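Local coordinates for protein Exo-arabinanase (Penicillium chrysogenum, PDB 3A72) that probably cleaves 1,5-alpha-L-arabinan from the chain end as a six-bladed beta-propeller glycosyl hydrolase, binding arabinobiose in its pocket, at residues 201-205 with 231-235; 194-198 with 220-224; 256-262 with 302-306. One frame throughout, in Å; residues are numbered along the deposited sequence.

Contact 1 of 3, residues 201-205 with 231-235; sequences YTDRP and ETYSF
Tyr233 reaches with its phenol from one loop to the backbone around Arg204 in a small, partly buried contact beside the sugar-binding pocket of this beta-propeller. Residues 201-205 lead into strand 204-212, the first strand of its four-stranded sheet, while 231-235 belong to the long loop that joins the next two strands of the same sheet, 218-225 and 237-242. The backbones stay well apart: the nearest alpha carbons, CA of Asp203 and CA of Tyr233, are 9.2 Å from each other. A side chain therefore has to span the gap. With CG anti to the backbone N (chi1 -151°), Tyr233 carries its hydroxyl across to the loop before the strand and gives the proton to the carbonyl oxygen of Thr202, OH to O 2.8 Å. The donor lies in the carbonyl plane at a C=O...donor angle of 155°, and the oxygen sits at the edge of the ring, close to the ring plane. The same hydroxyl packs against the start of the Arg204 side chain, 3.3 Å from Tyr233 OH to Arg204 CB, with CG and CD also close to it, the two side chains crossing at about a right angle. Farther along, Arg204 bends at chi3 (59°) and carries its guanidinium away to Asn144, to which NH1 is hydrogen-bonded, and close to a bound arabinofuranose. Phe235 adds a looser touch, its CE1 lying 4.4 Å from Arg204 O, and Tyr233 also pairs edge-to-face with Phe227. One directed hydrogen bond thus orients the hydroxyl and satisfies a loop carbonyl, while the aliphatic part of a pocket arginine rests against the oxygen, leaving its charged end for polar partners at the sugar site.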
loop_
_atom_site.group_PDB
_atom_site.type_symbol
_atom_site.label_atom_id
_atom_site.label_comp_id
_atom_site.label_asym_id
_atom_site.label_seq_id
_atom_site.Cartn_x
_atom_site.Cartn_y
_atom_site.Cartn_z
ATOM N N TYR A 201 17.623 -18.147 3.679
ATOM C CA TYR A 201 16.358 -18.351 4.367
ATOM C C TYR A 201 15.880 -17.146 5.168
ATOM O O TYR A 201 14.694 -16.814 5.183
ATOM C CB TYR A 201 16.484 -19.610 5.262
ATOM C CG TYR A 201 15.175 -19.840 6.053
ATOM C CD1 TYR A 201 14.100 -20.435 5.416
ATOM C CD2 TYR A 201 15.072 -19.411 7.385
ATOM C CE1 TYR A 201 12.921 -20.618 6.133
ATOM C CE2 TYR A 201 13.883 -19.597 8.073
ATOM C CZ TYR A 201 12.824 -20.203 7.452
ATOM O OH TYR A 201 11.637 -20.385 8.145
ATOM N N THR A 202 16.797 -16.495 5.869
ATOM C CA THR A 202 16.457 -15.388 6.718
ATOM C C THR A 202 16.113 -14.105 5.957
ATOM O O THR A 202 15.663 -13.142 6.612
ATOM C CB THR A 202 17.554 -15.096 7.759
ATOM O OG1 THR A 202 18.774 -14.898 7.055
ATOM C CG2 THR A 202 17.709 -16.250 8.761
ATOM N N ASP A 203 16.276 -14.078 4.650
ATOM C CA ASP A 203 15.796 -12.915 3.876
ATOM C C ASP A 203 14.259 -12.866 3.930
ATOM O O ASP A 203 13.566 -13.881 3.778
ATOM C CB ASP A 203 16.274 -12.979 2.454
ATOM C CG ASP A 203 17.740 -12.671 2.247
ATOM O OD1 ASP A 203 18.458 -12.452 3.238
ATOM O OD2 ASP A 203 18.146 -12.632 1.040
ATOM N N ARG A 204 13.761 -11.649 4.090
ATOM C CA ARG A 204 12.321 -11.377 4.152
ATOM C C ARG A 204 12.043 -10.125 3.310
ATOM O O ARG A 204 11.782 -9.026 3.821
ATOM C CB ARG A 204 11.819 -11.190 5.619
ATOM C CG ARG A 204 11.962 -12.469 6.423
ATOM C CD ARG A 204 11.617 -12.235 7.932
ATOM N NE ARG A 204 10.270 -11.748 8.069
ATOM C CZ ARG A 204 9.177 -12.467 8.041
ATOM N NH1 ARG A 204 9.215 -13.782 8.065
ATOM N NH2 ARG A 204 8.030 -11.839 8.018
ATOM N N PRO A 205 12.053 -10.259 1.974
ATOM C CA PRO A 205 11.502 -9.197 1.138
ATOM C C PRO A 205 10.017 -9.067 1.459
ATOM O O PRO A 205 9.330 -10.093 1.704
ATOM C CB PRO A 205 11.775 -9.711 -0.269
ATOM C CG PRO A 205 11.670 -11.210 -0.137
ATOM C CD PRO A 205 12.367 -11.488 1.178
ATOM N N GLU A 231 25.838 -9.343 10.950
ATOM C CA GLU A 231 25.126 -9.726 12.150
ATOM C C GLU A 231 23.933 -8.850 12.513
ATOM O O GLU A 231 23.192 -9.039 13.479
ATOM C CB GLU A 231 26.145 -9.761 13.281
ATOM C CG GLU A 231 26.949 -11.032 13.374
ATOM C CD GLU A 231 27.460 -11.648 12.097
ATOM O OE1 GLU A 231 28.693 -11.783 11.879
ATOM O OE2 GLU A 231 26.616 -12.055 11.238
ATOM N N THR A 232 23.557 -7.820 11.788
ATOM C CA THR A 232 22.572 -6.851 11.841
ATOM C C THR A 232 21.611 -6.916 10.650
ATOM O O THR A 232 21.998 -6.888 9.475
ATOM C CB THR A 232 23.242 -5.468 11.850
ATOM O OG1 THR A 232 24.188 -5.455 12.891
ATOM C CG2 THR A 232 22.200 -4.408 12.160
ATOM N N TYR A 233 20.334 -6.990 11.022
ATOM C CA TYR A 233 19.219 -7.028 10.036
ATOM C C TYR A 233 18.861 -5.627 9.638
ATOM O O TYR A 233 18.855 -4.726 10.468
ATOM C CB TYR A 233 18.049 -7.744 10.654
ATOM C CG TYR A 233 17.140 -8.462 9.642
ATOM C CD1 TYR A 233 17.547 -9.712 9.163
ATOM C CD2 TYR A 233 15.943 -7.963 9.226
ATOM C CE1 TYR A 233 16.768 -10.401 8.260
ATOM C CE2 TYR A 233 15.180 -8.657 8.329
ATOM C CZ TYR A 233 15.577 -9.875 7.851
ATOM O OH TYR A 233 14.747 -10.536 6.963
ATOM N N SER A 234 18.468 -5.445 8.348
ATOM C CA SER A 234 17.957 -4.167 7.911
ATOM C C SER A 234 16.928 -4.403 6.799
ATOM O O SER A 234 16.840 -5.489 6.225
ATOM C CB SER A 234 19.100 -3.289 7.380
ATOM O OG SER A 234 19.769 -3.841 6.273
ATOM N N PHE A 235 16.176 -3.333 6.497
ATOM C CA PHE A 235 15.089 -3.353 5.508
ATOM C C PHE A 235 15.279 -2.262 4.472
ATOM O O PHE A 235 14.357 -1.452 4.232
ATOM C CB PHE A 235 13.734 -3.194 6.212
ATOM C CG PHE A 235 13.329 -4.327 7.113
ATOM C CD1 PHE A 235 12.625 -5.380 6.599
ATOM C CD2 PHE A 235 13.569 -4.293 8.464
ATOM C CE1 PHE A 235 12.154 -6.437 7.418
ATOM C CE2 PHE A 235 13.148 -5.324 9.276
ATOM C CZ PHE A 235 12.395 -6.354 8.751
#

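Contact 2 of 3, residues 194-198 with 220-224; sequences EDVTY and YVYEY. With AHR (alpha-L-arabinofuranose), chain B.
Tyr198 and Tyr224 lie nearly flat on each other in an offset stack, ring centroids 4.0 Å apart and planes only 9° from parallel. The offset sets Tyr224 CZ over the centre of the Tyr198 ring, and Tyr224 OH lies over the same face, 3.3 Å from Tyr198 CD1. There Asp203 takes up this hydroxyl in a hydrogen bond. Tyr222 meets Tyr198 quite differently: the two phenols approach from opposite directions, and their oxygens are hydrogen-bonded, Tyr198 OH to Tyr222 OH 2.7 Å, each lying at the edge of the other ring near its plane. Tyr222 holds CG between its backbone N and carbonyl carbon (chi1 57°), and from there its OH end meets Tyr198 OH. Arg240 bonds to both oxygens, NH2 to Tyr198 and NE to Tyr222. Val196 packs against two rings: CG2 is 3.7 Å from Tyr220 CE2 and also lies over a face of Tyr222, and CG1 is 4.1 Å from Tyr222 CE1. Beyond it, a water donates to Asp195 OD2 and is also hydrogen-bonded to Tyr220 OH. On strand 220-224 the intervening Glu223 belongs to the pocket, its OE2 accepting a 2.6 Å bond from arabinofuranose O1. The two strand segments run at 72° with axes 10.3 Å apart. They belong to successive propeller blades: the outermost strand 193-196, with its classic beta bulge opposite Met178, packs against the second strand of the next sheet.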
loop_
_atom_site.group_PDB
_atom_site.type_symbol
_atom_site.label_atom_id
_atom_site.label_comp_id
_atom_site.label_asym_id
_atom_site.label_seq_id
_atom_site.Cartn_x
_atom_site.Cartn_y
_atom_site.Cartn_z
ATOM N N GLU A 194 5.445 -16.656 -7.918
ATOM C CA GLU A 194 6.512 -16.057 -7.118
ATOM C C GLU A 194 7.174 -14.913 -7.858
ATOM O O GLU A 194 7.620 -15.070 -8.994
ATOM C CB GLU A 194 7.558 -17.118 -6.768
ATOM C CG GLU A 194 6.986 -18.281 -6.006
ATOM C CD GLU A 194 6.711 -17.952 -4.585
ATOM O OE1 GLU A 194 7.192 -17.005 -3.946
ATOM O OE2 GLU A 194 6.018 -18.812 -3.967
ATOM N N ASP A 195 7.225 -13.765 -7.256
ATOM C CA ASP A 195 7.832 -12.577 -7.851
ATOM C C ASP A 195 9.232 -12.295 -7.295
ATOM O O ASP A 195 10.151 -12.033 -8.067
ATOM C CB ASP A 195 6.897 -11.386 -7.627
ATOM C CG ASP A 195 5.686 -11.423 -8.487
ATOM O OD1 ASP A 195 5.723 -12.021 -9.595
ATOM O OD2 ASP A 195 4.651 -10.801 -8.069
ATOM N N VAL A 196 9.346 -12.289 -5.965
ATOM C CA VAL A 196 10.602 -11.959 -5.332
ATOM C C VAL A 196 10.918 -13.057 -4.301
ATOM O O VAL A 196 10.189 -13.205 -3.301
ATOM C CB VAL A 196 10.613 -10.571 -4.689
ATOM C CG1 VAL A 196 11.947 -10.342 -3.981
ATOM C CG2 VAL A 196 10.344 -9.491 -5.720
ATOM N N THR A 197 11.969 -13.816 -4.573
ATOM C CA THR A 197 12.511 -14.824 -3.686
ATOM C C THR A 197 14.014 -14.660 -3.620
ATOM O O THR A 197 14.637 -14.235 -4.606
ATOM C CB THR A 197 12.176 -16.257 -4.125
ATOM O OG1 THR A 197 12.921 -16.583 -5.261
ATOM C CG2 THR A 197 10.694 -16.440 -4.469
ATOM N N TYR A 198 14.581 -15.036 -2.484
ATOM C CA TYR A 198 16.061 -14.987 -2.278
ATOM C C TYR A 198 16.526 -16.303 -1.685
ATOM O O TYR A 198 15.803 -16.977 -0.942
ATOM C CB TYR A 198 16.437 -13.784 -1.360
ATOM C CG TYR A 198 16.275 -12.475 -2.069
ATOM C CD1 TYR A 198 17.198 -12.086 -3.038
ATOM C CD2 TYR A 198 15.221 -11.603 -1.850
ATOM C CE1 TYR A 198 17.071 -10.908 -3.735
ATOM C CE2 TYR A 198 15.092 -10.435 -2.532
ATOM C CZ TYR A 198 16.027 -10.073 -3.457
ATOM O OH TYR A 198 15.855 -8.890 -4.136
ATOM N N TYR A 220 8.401 -1.495 -9.354
ATOM C CA TYR A 220 7.986 -2.399 -8.269
ATOM C C TYR A 220 8.921 -2.174 -7.111
ATOM O O TYR A 220 10.116 -2.530 -7.239
ATOM C CB TYR A 220 8.006 -3.821 -8.817
ATOM C CG TYR A 220 7.702 -4.954 -7.873
ATOM C CD1 TYR A 220 6.480 -5.637 -7.943
ATOM C CD2 TYR A 220 8.606 -5.395 -6.935
ATOM C CE1 TYR A 220 6.203 -6.687 -7.076
ATOM C CE2 TYR A 220 8.343 -6.435 -6.083
ATOM C CZ TYR A 220 7.147 -7.086 -6.153
ATOM O OH TYR A 220 6.958 -8.137 -5.296
ATOM N N VAL A 221 8.473 -1.611 -6.012
ATOM C CA VAL A 221 9.310 -1.274 -4.874
ATOM C C VAL A 221 8.898 -2.158 -3.693
ATOM O O VAL A 221 7.751 -2.563 -3.531
ATOM C CB VAL A 221 9.227 0.228 -4.555
ATOM C CG1 VAL A 221 7.890 0.647 -3.953
ATOM C CG2 VAL A 221 10.393 0.704 -3.674
ATOM N N TYR A 222 9.906 -2.438 -2.847
ATOM C CA TYR A 222 9.708 -3.307 -1.694
ATOM C C TYR A 222 10.780 -3.016 -0.661
ATOM O O TYR A 222 11.802 -2.387 -0.941
ATOM C CB TYR A 222 9.771 -4.751 -2.116
ATOM C CG TYR A 222 10.998 -5.283 -2.831
ATOM C CD1 TYR A 222 11.945 -6.052 -2.188
ATOM C CD2 TYR A 222 11.162 -5.040 -4.186
ATOM C CE1 TYR A 222 13.052 -6.562 -2.860
ATOM C CE2 TYR A 222 12.238 -5.585 -4.879
ATOM C CZ TYR A 222 13.175 -6.335 -4.222
ATOM O OH TYR A 222 14.216 -6.872 -4.961
ATOM N N GLU A 223 10.517 -3.470 0.589
ATOM C CA GLU A 223 11.577 -3.533 1.590
ATOM C C GLU A 223 12.269 -4.867 1.442
ATOM O O GLU A 223 11.619 -5.915 1.282
ATOM C CB GLU A 223 11.053 -3.322 3.023
ATOM C CG GLU A 223 10.095 -4.420 3.497
ATOM C CD GLU A 223 9.599 -4.259 4.918
ATOM O OE1 GLU A 223 9.649 -3.117 5.487
ATOM O OE2 GLU A 223 9.139 -5.302 5.460
ATOM N N TYR A 224 13.587 -4.878 1.509
ATOM C CA TYR A 224 14.364 -6.124 1.388
ATOM C C TYR A 224 14.962 -6.390 2.790
ATOM O O TYR A 224 16.058 -5.949 3.079
ATOM C CB TYR A 224 15.378 -6.035 0.254
ATOM C CG TYR A 224 16.206 -7.262 0.041
ATOM C CD1 TYR A 224 16.082 -8.453 0.746
ATOM C CD2 TYR A 224 17.196 -7.268 -0.913
ATOM C CE1 TYR A 224 16.837 -9.548 0.536
ATOM C CE2 TYR A 224 18.041 -8.369 -1.094
ATOM C CZ TYR A 224 17.839 -9.499 -0.368
ATOM O OH TYR A 224 18.709 -10.541 -0.544
HETATM O O5 AHR B . 3.799 -7.254 10.232
HETATM C C5 AHR B . 3.826 -7.929 8.933
HETATM C C4 AHR B . 5.207 -7.787 8.359
HETATM O O4 AHR B . 5.406 -6.410 8.010
HETATM C C3 AHR B . 5.395 -8.574 7.067
HETATM O O3 AHR B . 5.851 -9.904 7.372
HETATM C C2 AHR B . 6.466 -7.735 6.329
HETATM O O2 AHR B . 6.328 -7.767 4.909
HETATM C C1 AHR B . 6.315 -6.329 6.907
HETATM O O1 AHR B . 7.573 -5.882 7.490
HETATM O O HOH W 1 4.638 -9.475 -5.746
#

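Contact 3 of 3, residues 256-262 with 302-306; sequences LVVSSGT and EWTEI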
loop_
_atom_site.group_PDB
_atom_site.type_symbol
_atom_site.label_atom_id
_atom_site.label_comp_id
_atom_site.label_asym_id
_atom_site.label_seq_id
_atom_site.Cartn_x
_atom_site.Cartn_y
_atom_site.Cartn_z
ATOM N N LEU A 256 17.786 1.176 -3.840
ATOM C CA LEU A 256 17.546 2.615 -4.008
ATOM C C LEU A 256 18.667 3.367 -3.304
ATOM O O LEU A 256 18.835 3.222 -2.085
ATOM C CB LEU A 256 16.142 2.950 -3.489
ATOM C CG LEU A 256 15.602 4.330 -3.768
ATOM C CD1 LEU A 256 14.097 4.331 -3.632
ATOM C CD2 LEU A 256 16.205 5.418 -2.853
ATOM N N VAL A 257 19.419 4.201 -4.039
ATOM C CA VAL A 257 20.520 4.960 -3.499
ATOM C C VAL A 257 20.169 6.445 -3.556
ATOM O O VAL A 257 19.719 6.939 -4.621
ATOM C CB VAL A 257 21.819 4.677 -4.261
ATOM C CG1 VAL A 257 22.965 5.544 -3.708
ATOM C CG2 VAL A 257 22.133 3.153 -4.180
ATOM N N VAL A 258 20.364 7.121 -2.428
ATOM C CA VAL A 258 20.007 8.514 -2.268
ATOM C C VAL A 258 21.283 9.346 -2.324
ATOM O O VAL A 258 22.283 8.997 -1.681
ATOM C CB VAL A 258 19.255 8.710 -0.940
ATOM C CG1 VAL A 258 18.746 10.159 -0.795
ATOM C CG2 VAL A 258 18.096 7.767 -0.850
ATOM N N SER A 259 21.264 10.453 -3.078
ATOM C CA SER A 259 22.495 11.229 -3.276
ATOM C C SER A 259 23.038 11.859 -1.998
ATOM O O SER A 259 24.231 12.142 -1.924
ATOM C CB SER A 259 22.308 12.258 -4.372
ATOM O OG SER A 259 21.345 13.211 -3.925
ATOM N N SER A 260 22.210 12.058 -0.971
ATOM C CA SER A 260 22.638 12.581 0.326
ATOM C C SER A 260 23.313 11.553 1.199
ATOM O O SER A 260 23.908 11.916 2.209
ATOM C CB SER A 260 21.401 13.101 1.093
ATOM O OG SER A 260 20.563 11.958 1.346
ATOM N N GLY A 261 23.176 10.263 0.878
ATOM C CA GLY A 261 23.642 9.195 1.726
ATOM C C GLY A 261 22.628 8.633 2.670
ATOM O O GLY A 261 22.882 7.603 3.294
ATOM N N THR A 262 21.446 9.234 2.794
ATOM C CA THR A 262 20.382 8.605 3.592
ATOM C C THR A 262 20.105 7.236 3.006
ATOM O O THR A 262 20.041 7.058 1.779
ATOM C CB THR A 262 19.143 9.482 3.544
ATOM O OG1 THR A 262 19.479 10.717 4.176
ATOM C CG2 THR A 262 17.941 8.873 4.232
ATOM N N GLU A 302 20.816 8.238 -8.940
ATOM C CA GLU A 302 20.548 8.381 -7.527
ATOM C C GLU A 302 19.293 9.219 -7.330
ATOM O O GLU A 302 18.872 10.009 -8.186
ATOM C CB GLU A 302 21.715 9.014 -6.803
ATOM C CG GLU A 302 22.951 8.118 -6.864
ATOM C CD GLU A 302 24.175 8.650 -6.258
ATOM O OE1 GLU A 302 24.169 9.869 -5.931
ATOM O OE2 GLU A 302 25.231 7.895 -6.198
ATOM N N TRP A 303 18.694 9.071 -6.163
ATOM C CA TRP A 303 17.483 9.732 -5.768
ATOM C C TRP A 303 17.791 10.964 -4.951
ATOM O O TRP A 303 18.761 11.003 -4.189
ATOM C CB TRP A 303 16.622 8.744 -4.915
ATOM C CG TRP A 303 16.141 7.608 -5.762
ATOM C CD1 TRP A 303 16.930 6.632 -6.344
ATOM C CD2 TRP A 303 14.785 7.328 -6.139
ATOM N NE1 TRP A 303 16.117 5.769 -7.089
ATOM C CE2 TRP A 303 14.808 6.188 -6.959
ATOM C CE3 TRP A 303 13.552 7.951 -5.841
ATOM C CZ2 TRP A 303 13.653 5.652 -7.515
ATOM C CZ3 TRP A 303 12.403 7.415 -6.392
ATOM C CH2 TRP A 303 12.467 6.283 -7.208
ATOM N N THR A 304 16.958 11.995 -5.113
ATOM C CA THR A 304 17.112 13.241 -4.385
ATOM C C THR A 304 16.183 13.251 -3.190
ATOM O O THR A 304 14.960 13.088 -3.329
ATOM C CB THR A 304 16.803 14.439 -5.258
ATOM O OG1 THR A 304 17.698 14.429 -6.394
ATOM C CG2 THR A 304 17.031 15.768 -4.508
ATOM N N GLU A 305 16.746 13.454 -1.999
ATOM C CA GLU A 305 15.967 13.588 -0.764
ATOM C C GLU A 305 15.445 15.017 -0.673
ATOM O O GLU A 305 16.223 15.978 -0.787
ATOM C CB GLU A 305 16.853 13.269 0.416
ATOM C CG GLU A 305 16.103 13.158 1.726
ATOM C CD GLU A 305 16.885 12.537 2.880
ATOM O OE1 GLU A 305 18.138 12.535 2.766
ATOM O OE2 GLU A 305 16.284 12.105 3.859
ATOM N N ILE A 306 14.136 15.154 -0.432
ATOM C CA ILE A 306 13.508 16.464 -0.306
ATOM C C ILE A 306 12.739 16.537 0.978
ATOM O O ILE A 306 12.267 15.501 1.523
ATOM C CB ILE A 306 12.565 16.775 -1.508
ATOM C CG1 ILE A 306 11.327 15.909 -1.570
ATOM C CG2 ILE A 306 13.334 16.771 -2.817
ATOM C CD1 ILE A 306 10.286 16.349 -2.567
HETATM O O HOH W 2 19.598 13.636 -1.815
#
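The backbone N and O of Trp303 pair with Val257 and Ser259. Trp303 N donates to Val257 O over 2.8 Å, and Ser259 N returns a nearly straight bond of 2.8 Å to Trp303 O at 170°, so both polar backbone groups of Trp303 are used in this single bridge with Val258. A type I turn from Val258 to Gly261 follows, closed by Gly261 N donating to Val258 O. Overlapping its end, Ser260 OG accepts from Thr262 N, making an ST turn, and donates in turn to Glu305 OE1 across 2.9 Å. Thr262 OG1 donates to the same oxygen, Glu305 OE1, at 2.7 Å, from the syn side and 22° out of the carboxylate plane. The second carboxylate oxygen, OE2, is taken by Thr291. A water accepts from Glu305 N and, weakly, from Ser260 N, and is also hydrogen-bonded to Ser259 OG. Apolar packing lies on the inner side: Leu256 sits over a face of the Trp303 indole in a CH-pi contact, its CG 3.6 Å from the five-membered ring centroid and 7° off the normal, while NE1 bonds to Tyr239. Here one isolated backbone bridge links consecutive propeller blades, and three hydroxyls hold one carboxylate, those of Ser260 and Thr262 at OE1 and that of Thr291 at OE2; such partners probably stabilise the negative charge of Glu305.

How the contacts relate
Contacts 1 and 2 both reach the sheet of strands 204-212 and 218-225 and touch each other, through the Asp203 to Tyr224 hydrogen bond and the packing of Pro205 on Val196; their segments alternate along the chain. Contact 2 is the buried one, built of aromatic rings and a valine with a phenol-phenol hydrogen bond and a bridging water, whereas contact 1 is partly buried and relies on a single phenol reaching a carbonyl. Each brings one residue to the sugar pocket, Arg204 and Glu223. Contact 3 stands apart, its centre 21 to 22 Å from the other two, and more exposed, with backbone pairing, hydroxyl-carboxylate bonds and a water of its own. Like contact 2, it joins successive sheets.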